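Putative transcriptional coactivator P15 (Enterobacteria phage t5, PDB 4BG7) probably binds DNA as a phage homologue of the eukaryotic transcription coactivator PC4 and is implicated in recombination-dependent DNA replication. Local coordinates at residues A[10-15]-A[38-43]; A[19-22]-A[27-30]; A[44-49]-A[54-59]. All coordinates share one frame; numbering follows the deposited sequence.

Interaction 1 (A[10-15]-A[38-43])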
loop_
_atom_site.group_PDB
_atom_site.type_symbol
_atom_site.label_atom_id
_atom_site.label_comp_id
_atom_site.label_asym_id
_atom_site.label_seq_id
_atom_site.Cartn_x
_atom_site.Cartn_y
_atom_site.Cartn_z
ATOM N N GLU A 10 5.258 -8.549 -14.376
ATOM C CA GLU A 10 6.164 -9.047 -15.429
ATOM C C GLU A 10 7.553 -8.423 -15.352
ATOM O O GLU A 10 7.712 -7.201 -15.350
ATOM C CB GLU A 10 5.537 -8.851 -16.820
ATOM C CG GLU A 10 4.233 -9.615 -16.926
ATOM C CD GLU A 10 3.703 -9.844 -18.325
ATOM O OE1 GLU A 10 4.377 -9.484 -19.326
ATOM O OE2 GLU A 10 2.578 -10.392 -18.376
ATOM N N GLY A 11 8.567 -9.276 -15.281
ATOM C CA GLY A 11 9.957 -8.826 -15.199
ATOM C C GLY A 11 10.439 -8.443 -13.785
ATOM O O GLY A 11 11.589 -8.069 -13.614
ATOM N N HIS A 12 9.572 -8.532 -12.774
ATOM C CA HIS A 12 9.948 -8.140 -11.412
ATOM C C HIS A 12 10.441 -9.330 -10.689
ATOM O O HIS A 12 9.886 -10.430 -10.821
ATOM C CB HIS A 12 8.719 -7.612 -10.625
ATOM C CG HIS A 12 8.282 -6.233 -11.006
ATOM N ND1 HIS A 12 8.331 -5.196 -10.135
ATOM C CD2 HIS A 12 7.760 -5.722 -12.204
ATOM C CE1 HIS A 12 7.910 -4.095 -10.736
ATOM N NE2 HIS A 12 7.528 -4.408 -11.999
ATOM N N VAL A 13 11.405 -9.104 -9.817
ATOM C CA VAL A 13 11.854 -10.104 -8.867
ATOM C C VAL A 13 11.626 -9.526 -7.430
ATOM O O VAL A 13 12.098 -8.443 -7.143
ATOM C CB VAL A 13 13.378 -10.461 -9.100
ATOM C CG1 VAL A 13 13.937 -11.218 -7.924
ATOM C CG2 VAL A 13 13.574 -11.259 -10.415
ATOM N N ASP A 14 10.988 -10.292 -6.569
ATOM C CA ASP A 14 10.746 -9.893 -5.187
ATOM C C ASP A 14 12.054 -9.858 -4.390
ATOM O O ASP A 14 12.898 -10.782 -4.437
ATOM C CB ASP A 14 9.851 -10.882 -4.465
ATOM C CG ASP A 14 8.429 -10.839 -4.912
ATOM O OD1 ASP A 14 8.057 -10.041 -5.796
ATOM O OD2 ASP A 14 7.688 -11.629 -4.337
ATOM N N ASP A 15 12.196 -8.809 -3.621
ATOM C CA ASP A 15 13.228 -8.700 -2.588
ATOM C C ASP A 15 12.656 -8.801 -1.176
ATOM O O ASP A 15 13.342 -9.309 -0.292
ATOM C CB ASP A 15 13.941 -7.398 -2.741
ATOM C CG ASP A 15 14.780 -7.371 -3.951
ATOM O OD1 ASP A 15 15.170 -8.471 -4.492
ATOM O OD2 ASP A 15 15.033 -6.239 -4.398
ATOM N N ASN A 38 15.451 -0.527 -10.668
ATOM C CA ASN A 38 14.776 0.302 -9.686
ATOM C C ASN A 38 13.901 -0.539 -8.763
ATOM O O ASN A 38 13.488 -1.626 -9.119
ATOM C CB ASN A 38 13.955 1.339 -10.434
ATOM C CG ASN A 38 14.855 2.282 -11.246
ATOM O OD1 ASN A 38 15.717 2.971 -10.702
ATOM N ND2 ASN A 38 14.719 2.222 -12.542
ATOM N N LEU A 39 13.658 -0.027 -7.561
ATOM C CA LEU A 39 12.790 -0.711 -6.583
ATOM C C LEU A 39 11.377 -0.138 -6.626
ATOM O O LEU A 39 11.182 1.043 -6.758
ATOM C CB LEU A 39 13.369 -0.585 -5.148
ATOM C CG LEU A 39 14.697 -1.330 -4.988
ATOM C CD1 LEU A 39 15.211 -1.116 -3.576
ATOM C CD2 LEU A 39 14.576 -2.828 -5.292
ATOM N N TYR A 40 10.409 -1.024 -6.393
ATOM C CA TYR A 40 9.004 -0.734 -6.358
ATOM C C TYR A 40 8.372 -1.389 -5.156
ATOM O O TYR A 40 8.841 -2.457 -4.697
ATOM C CB TYR A 40 8.346 -1.365 -7.600
ATOM C CG TYR A 40 8.876 -0.683 -8.820
ATOM C CD1 TYR A 40 8.288 0.462 -9.290
ATOM C CD2 TYR A 40 10.007 -1.150 -9.432
ATOM C CE1 TYR A 40 8.832 1.145 -10.394
ATOM C CE2 TYR A 40 10.524 -0.522 -10.574
ATOM C CZ TYR A 40 9.966 0.627 -11.031
ATOM O OH TYR A 40 10.506 1.254 -12.161
ATOM N N MET A 41 7.343 -0.721 -4.623
ATOM C CA MET A 41 6.488 -1.323 -3.606
ATOM C C MET A 41 5.080 -1.454 -4.124
ATOM O O MET A 41 4.564 -0.597 -4.819
ATOM C CB MET A 41 6.463 -0.562 -2.253
ATOM C CG MET A 41 6.156 0.901 -2.324
ATOM S SD MET A 41 5.821 1.655 -0.698
ATOM C CE MET A 41 5.933 3.350 -1.193
ATOM N N GLY A 42 4.436 -2.545 -3.739
ATOM C CA GLY A 42 3.065 -2.777 -4.179
ATOM C C GLY A 42 2.447 -4.050 -3.638
ATOM O O GLY A 42 2.894 -4.588 -2.621
ATOM N N ILE A 43 1.430 -4.545 -4.331
ATOM C CA ILE A 43 0.786 -5.776 -3.902
ATOM C C ILE A 43 0.923 -6.819 -5.007
ATOM O O ILE A 43 0.520 -6.546 -6.110
ATOM C CB ILE A 43 -0.693 -5.505 -3.661
ATOM C CG1 ILE A 43 -0.890 -4.661 -2.411
ATOM C CG2 ILE A 43 -1.492 -6.805 -3.606
ATOM C CD1 ILE A 43 -0.216 -5.005 -1.099
#
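H12 faces Y40 across a backbone gap of 9.0 Å between their CA atoms, and D15 stands at a similar distance from L39. No hydrogen bond joins the two segments, because strand 26-35 runs between them: V13 and D15 bond to one side of it through E34 and V32, Y40 to the other through S33. Only side chains can bridge such a gap. H12 and Y40 point toward each other; with CG anti to the carbonyl carbon in both (chi1 -75° and -65°), their rings form an offset edge-to-face pair, centroids 5.5 Å apart and planes at 63°. The leading atom is H12 CE1, which comes obliquely to within 3.8 Å of Y40 CD2. The imidazole is steadied by S33, whose OG bonds to its ND1, and by a stack on F35. At the exposed end, D15 OD2 approaches L39 CD2 to 3.6 Å, the two side chains crossing at about a right angle; this is plain van der Waals contact. A histidine suits the buried position, since it can offer a polar nitrogen to S33 and still pack as an aromatic. CE1, bonded to two nitrogens, carries a slightly positive hydrogen, so its approach to the phenol ring is probably weakly attractive.

Interaction 2 (A[19-22]-A[27-30])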
loop_
_atom_site.group_PDB
_atom_site.type_symbol
_atom_site.label_atom_id
_atom_site.label_comp_id
_atom_site.label_asym_id
_atom_site.label_seq_id
_atom_site.Cartn_x
_atom_site.Cartn_y
_atom_site.Cartn_z
ATOM N N ILE A 19 2.695 -11.174 3.891
ATOM C CA ILE A 19 1.296 -11.400 3.786
ATOM C C ILE A 19 0.479 -10.321 4.501
ATOM O O ILE A 19 0.790 -9.962 5.605
ATOM C CB ILE A 19 0.870 -12.810 4.296
ATOM C CG1 ILE A 19 1.573 -13.929 3.497
ATOM C CG2 ILE A 19 -0.628 -12.929 4.107
ATOM C CD1 ILE A 19 1.879 -15.249 4.233
ATOM N N LEU A 20 -0.547 -9.823 3.853
ATOM C CA LEU A 20 -1.518 -8.939 4.450
ATOM C C LEU A 20 -2.764 -9.774 4.808
ATOM O O LEU A 20 -3.055 -9.903 5.979
ATOM C CB LEU A 20 -1.877 -7.782 3.509
ATOM C CG LEU A 20 -0.738 -6.773 3.165
ATOM C CD1 LEU A 20 -1.231 -5.648 2.294
ATOM C CD2 LEU A 20 0.015 -6.197 4.350
ATOM N N TRP A 21 -3.487 -10.295 3.810
ATOM C CA TRP A 21 -4.710 -11.100 4.016
ATOM C C TRP A 21 -5.107 -11.894 2.762
ATOM O O TRP A 21 -4.442 -11.792 1.717
ATOM C CB TRP A 21 -5.856 -10.198 4.433
ATOM C CG TRP A 21 -5.935 -8.945 3.610
ATOM C CD1 TRP A 21 -6.352 -8.809 2.291
ATOM C CD2 TRP A 21 -5.534 -7.613 4.022
ATOM N NE1 TRP A 21 -6.265 -7.479 1.874
ATOM C CE2 TRP A 21 -5.804 -6.719 2.890
ATOM C CE3 TRP A 21 -5.048 -7.076 5.191
ATOM C CZ2 TRP A 21 -5.524 -5.366 2.946
ATOM C CZ3 TRP A 21 -4.801 -5.706 5.234
ATOM C CH2 TRP A 21 -5.039 -4.880 4.138
ATOM N N GLU A 22 -6.174 -12.688 2.856
ATOM C CA GLU A 22 -6.670 -13.518 1.726
ATOM C C GLU A 22 -8.149 -13.379 1.484
ATOM O O GLU A 22 -8.884 -13.096 2.422
ATOM C CB GLU A 22 -6.483 -15.004 2.022
ATOM C CG GLU A 22 -5.109 -15.432 2.459
ATOM C CD GLU A 22 -4.893 -15.241 3.921
ATOM O OE1 GLU A 22 -5.778 -15.693 4.685
ATOM O OE2 GLU A 22 -3.863 -14.623 4.279
ATOM N N GLN A 27 -4.460 -14.381 -2.363
ATOM C CA GLN A 27 -3.745 -13.829 -1.208
ATOM C C GLN A 27 -2.966 -12.524 -1.537
ATOM O O GLN A 27 -2.297 -12.445 -2.575
ATOM C CB GLN A 27 -2.773 -14.842 -0.732
ATOM C CG GLN A 27 -1.685 -14.332 0.165
ATOM C CD GLN A 27 -0.857 -15.442 0.798
ATOM O OE1 GLN A 27 0.178 -15.835 0.309
ATOM N NE2 GLN A 27 -1.328 -15.934 1.941
ATOM N N VAL A 28 -2.996 -11.536 -0.632
ATOM C CA VAL A 28 -2.468 -10.197 -0.921
ATOM C C VAL A 28 -1.132 -10.017 -0.199
ATOM O O VAL A 28 -1.101 -10.033 1.011
ATOM C CB VAL A 28 -3.472 -9.109 -0.434
ATOM C CG1 VAL A 28 -3.041 -7.745 -0.887
ATOM C CG2 VAL A 28 -4.875 -9.391 -0.940
ATOM N N ARG A 29 -0.013 -9.880 -0.932
ATOM C CA ARG A 29 1.305 -9.656 -0.288
ATOM C C ARG A 29 1.921 -8.314 -0.598
ATOM O O ARG A 29 2.071 -7.937 -1.756
ATOM C CB ARG A 29 2.351 -10.720 -0.627
ATOM C CG ARG A 29 1.914 -12.101 -0.210
ATOM C CD ARG A 29 3.087 -13.021 -0.071
ATOM N NE ARG A 29 2.527 -14.349 -0.009
ATOM C CZ ARG A 29 3.213 -15.463 0.234
ATOM N NH1 ARG A 29 4.527 -15.408 0.456
ATOM N NH2 ARG A 29 2.548 -16.636 0.238
ATOM N N LEU A 30 2.245 -7.570 0.452
ATOM C CA LEU A 30 3.002 -6.332 0.349
ATOM C C LEU A 30 4.399 -6.672 -0.073
ATOM O O LEU A 30 5.136 -7.420 0.627
ATOM C CB LEU A 30 3.096 -5.571 1.684
ATOM C CG LEU A 30 3.679 -4.151 1.617
ATOM C CD1 LEU A 30 2.775 -3.331 0.731
ATOM C CD2 LEU A 30 3.703 -3.606 3.072
#
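L20 and V28 meet through a backbone bond, L20 N donating a hydrogen bond to V28 O at 2.9 Å. V28 N in turn donates to W21 O at 2.8 Å, so two successive residues of 19-22 serve one residue of 27-30. On one side of the ladder V28 CG2 lies 3.6 Å from W21 CD1, which is brought there by W21 CG sitting between the backbone N and the carbonyl carbon (chi1 45°); L20 CB covers part of one indole face. On the side of I19, E22, Q27 and R29 the chains lie alongside or across one another: I19 CG1 rests over a guanidinium face, 3.7 Å from R29 NE, while E22 runs alongside Q27 with its carboxylate turned 72° from the amide. What fixes the arginine is Q27 OE1, which takes R29 NE at 2.8 Å; a second bond, from NH2, is modelled too short to be trusted in detail. Farther out, W46 lies beyond R29. The second subunit closes the apolar side: its F61 packs on W21 and V28, and its F63 meets the W21 ring. Apart from these, its Q72 NE2 bonds to the backbone I19 O. The backbone turned helical at L20 and the uneven pairing mark a beta bulge in an antiparallel hairpin, part of the curved sheet of the PC4 fold.

Interaction 3 (A[44-49]-A[54-59])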
loop_
_atom_site.group_PDB
_atom_site.type_symbol
_atom_site.label_atom_id
_atom_site.label_comp_id
_atom_site.label_asym_id
_atom_site.label_seq_id
_atom_site.Cartn_x
_atom_site.Cartn_y
_atom_site.Cartn_z
ATOM N N ARG A 44 1.564 -7.952 -4.723
ATOM C CA ARG A 44 1.620 -9.065 -5.686
ATOM C C ARG A 44 0.641 -10.109 -5.224
ATOM O O ARG A 44 0.599 -10.429 -4.025
ATOM C CB ARG A 44 3.020 -9.696 -5.719
ATOM C CG ARG A 44 3.118 -10.791 -6.766
ATOM C CD ARG A 44 4.336 -11.642 -6.601
ATOM N NE ARG A 44 5.601 -11.029 -7.076
ATOM C CZ ARG A 44 6.091 -11.107 -8.305
ATOM N NH1 ARG A 44 5.402 -11.675 -9.271
ATOM N NH2 ARG A 44 7.289 -10.560 -8.553
ATOM N N TYR A 45 -0.150 -10.651 -6.143
ATOM C CA TYR A 45 -1.118 -11.721 -5.762
ATOM C C TYR A 45 -0.518 -13.138 -5.810
ATOM O O TYR A 45 0.064 -13.523 -6.825
ATOM C CB TYR A 45 -2.359 -11.671 -6.624
ATOM C CG TYR A 45 -3.177 -10.434 -6.333
ATOM C CD1 TYR A 45 -3.945 -10.352 -5.172
ATOM C CD2 TYR A 45 -3.106 -9.302 -7.144
ATOM C CE1 TYR A 45 -4.689 -9.205 -4.885
ATOM C CE2 TYR A 45 -3.832 -8.145 -6.841
ATOM C CZ TYR A 45 -4.601 -8.109 -5.696
ATOM O OH TYR A 45 -5.329 -6.986 -5.366
ATOM N N TRP A 46 -0.652 -13.876 -4.712
ATOM C CA TRP A 46 -0.424 -15.326 -4.694
ATOM C C TRP A 46 -1.725 -16.093 -4.771
ATOM O O TRP A 46 -2.719 -15.668 -4.182
ATOM C CB TRP A 46 0.364 -15.677 -3.509
ATOM C CG TRP A 46 1.724 -15.024 -3.497
ATOM C CD1 TRP A 46 1.988 -13.680 -3.671
ATOM C CD2 TRP A 46 2.997 -15.609 -3.189
ATOM N NE1 TRP A 46 3.290 -13.422 -3.547
ATOM C CE2 TRP A 46 3.970 -14.533 -3.296
ATOM C CE3 TRP A 46 3.446 -16.894 -2.928
ATOM C CZ2 TRP A 46 5.328 -14.734 -3.080
ATOM C CZ3 TRP A 46 4.799 -17.097 -2.719
ATOM C CH2 TRP A 46 5.724 -16.046 -2.769
ATOM N N LEU A 47 -1.773 -17.204 -5.530
ATOM C CA LEU A 47 -2.998 -17.943 -5.693
ATOM C C LEU A 47 -2.827 -19.366 -5.246
ATOM O O LEU A 47 -1.781 -19.952 -5.420
ATOM C CB LEU A 47 -3.445 -17.984 -7.186
ATOM C CG LEU A 47 -4.515 -16.982 -7.609
ATOM C CD1 LEU A 47 -4.157 -15.591 -7.059
ATOM C CD2 LEU A 47 -4.650 -16.940 -9.116
ATOM N N LEU A 48 -3.911 -19.942 -4.735
ATOM C CA LEU A 48 -3.918 -21.332 -4.306
ATOM C C LEU A 48 -4.005 -22.230 -5.499
ATOM O O LEU A 48 -4.738 -21.910 -6.406
ATOM C CB LEU A 48 -5.120 -21.619 -3.404
ATOM C CG LEU A 48 -5.050 -21.218 -1.923
ATOM C CD1 LEU A 48 -6.420 -21.487 -1.256
ATOM C CD2 LEU A 48 -3.901 -21.962 -1.249
ATOM N N ASP A 49 -3.301 -23.359 -5.458
ATOM C CA ASP A 49 -3.584 -24.478 -6.304
ATOM C C ASP A 49 -4.543 -25.436 -5.658
ATOM O O ASP A 49 -4.967 -25.197 -4.509
ATOM C CB ASP A 49 -2.317 -25.144 -6.856
ATOM C CG ASP A 49 -1.691 -26.208 -5.931
ATOM O OD1 ASP A 49 -2.023 -26.297 -4.714
ATOM O OD2 ASP A 49 -0.837 -26.950 -6.489
ATOM N N TRP A 54 0.482 -22.171 -2.181
ATOM C CA TRP A 54 0.480 -20.797 -2.704
ATOM C C TRP A 54 1.497 -20.678 -3.800
ATOM O O TRP A 54 2.666 -21.087 -3.656
ATOM C CB TRP A 54 0.877 -19.823 -1.617
ATOM C CG TRP A 54 -0.175 -19.722 -0.564
ATOM C CD1 TRP A 54 -0.129 -20.233 0.734
ATOM C CD2 TRP A 54 -1.478 -19.105 -0.697
ATOM N NE1 TRP A 54 -1.295 -19.973 1.379
ATOM C CE2 TRP A 54 -2.149 -19.292 0.585
ATOM C CE3 TRP A 54 -2.148 -18.462 -1.711
ATOM C CZ2 TRP A 54 -3.411 -18.849 0.801
ATOM C CZ3 TRP A 54 -3.434 -18.025 -1.485
ATOM C CH2 TRP A 54 -4.042 -18.206 -0.236
ATOM N N PHE A 55 1.029 -20.150 -4.930
ATOM C CA PHE A 55 1.824 -19.956 -6.105
ATOM C C PHE A 55 1.897 -18.439 -6.357
ATOM O O PHE A 55 0.872 -17.803 -6.561
ATOM C CB PHE A 55 1.157 -20.648 -7.311
ATOM C CG PHE A 55 1.418 -22.113 -7.378
ATOM C CD1 PHE A 55 0.760 -22.993 -6.507
ATOM C CD2 PHE A 55 2.274 -22.653 -8.345
ATOM C CE1 PHE A 55 1.014 -24.347 -6.554
ATOM C CE2 PHE A 55 2.561 -24.009 -8.379
ATOM C CZ PHE A 55 1.906 -24.871 -7.507
ATOM N N PRO A 56 3.097 -17.864 -6.383
ATOM C CA PRO A 56 3.236 -16.452 -6.794
ATOM C C PRO A 56 2.774 -16.242 -8.202
ATOM O O PRO A 56 3.165 -17.013 -9.081
ATOM C CB PRO A 56 4.727 -16.173 -6.693
ATOM C CG PRO A 56 5.424 -17.496 -6.621
ATOM C CD PRO A 56 4.393 -18.529 -6.182
ATOM N N THR A 57 1.970 -15.219 -8.455
ATOM C CA THR A 57 1.614 -14.854 -9.828
ATOM C C THR A 57 2.246 -13.573 -10.242
ATOM O O THR A 57 2.825 -12.814 -9.438
ATOM C CB THR A 57 0.085 -14.771 -10.025
ATOM O OG1 THR A 57 -0.407 -13.496 -9.560
ATOM C CG2 THR A 57 -0.650 -15.916 -9.302
ATOM N N LYS A 58 2.085 -13.257 -11.516
ATOM C CA LYS A 58 2.574 -11.964 -12.036
ATOM C C LYS A 58 1.534 -10.842 -11.900
ATOM O O LYS A 58 1.665 -9.770 -12.505
ATOM C CB LYS A 58 2.919 -12.157 -13.548
ATOM C CG LYS A 58 4.122 -13.068 -13.734
ATOM C CD LYS A 58 4.632 -13.171 -15.193
ATOM C CE LYS A 58 3.795 -14.154 -16.039
ATOM N NZ LYS A 58 4.179 -15.610 -15.968
ATOM N N SER A 59 0.442 -11.102 -11.200
ATOM C CA SER A 59 -0.646 -10.109 -11.087
ATOM C C SER A 59 -0.458 -9.234 -9.860
ATOM O O SER A 59 0.001 -9.715 -8.759
ATOM C CB SER A 59 -2.017 -10.809 -11.050
ATOM O OG SER A 59 -2.153 -11.427 -12.325
#
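W46 lies against P56, its partner in a non-hydrogen-bonded pair, and its indole can be followed outward atom by atom. CB stands beside F55 O and W54 CE3. CG and CD2 pass over P56 CA, the latter at 3.7 Å. CE3 reaches P56 N and CD, with W54 CB at the ring edge, and CZ3 continues over P56 CD and CG. CE2 and CZ2 meet P56 CB, and CH2, at the far end, touches both CB and CG. The outcome is a CH-pi contact: P56 CB sits over the centre of the six-membered ring, only 5° off its normal. R29 takes the opposite face as a cation. Proline suits this place because its nitrogen, which has no hydrogen, faces away from 44-48, where no donor is needed.

The frame is the hairpin of strands 38-48 and 54-64, with L47 and F55 exchanging two backbone bonds. In PC4 relatives such sheets bind single-stranded DNA, and the aromatic residues here are consistent with a similar role.

Toward the hairpin's end L48 CD2 makes a CH-pi contact over the face of the W54 six-membered ring, 3.6 Å from its centroid. D49 is held by E53 N through OD1 and by N51 through OD2, and brings its carboxylate against the rim atom F55 CE1. At the other end Y45 O accepts twice, from T57 N and, at 2.8 Å, from T57 OG1. That hydroxyl also receives S59 N in an ST turn where the strand bends, while Y45 N donates to S59 O. A bend at chi3 (-77°) carries R44 NH1 to T57 O at 2.8 Å, the oxygen lying in the guanidinium plane.

How the interactions relate
All three interactions belong to one antiparallel sheet. Interactions 2 and 3 each join neighbouring strands and rest on backbone bonds, whereas interaction 1 reaches across strand 26-35 and has side chains alone. Interactions 1 and 2 are both partly buried and reach the second subunit, interaction 2 through its apolar side chains, of which V28, L20 and L30 also pack on I43 of segment 38-43. Interaction 3 is a surface contact, rich in aromatics and polar groups. Strand 38-48 serves both 1 and 3, which are tied by the salt bridge from D14 OD1 to R44 NH2 (2.9 Å). Between interactions 2 and 3, Q27 N and W46 O lie 2.8 Å apart in a probable hydrogen bond.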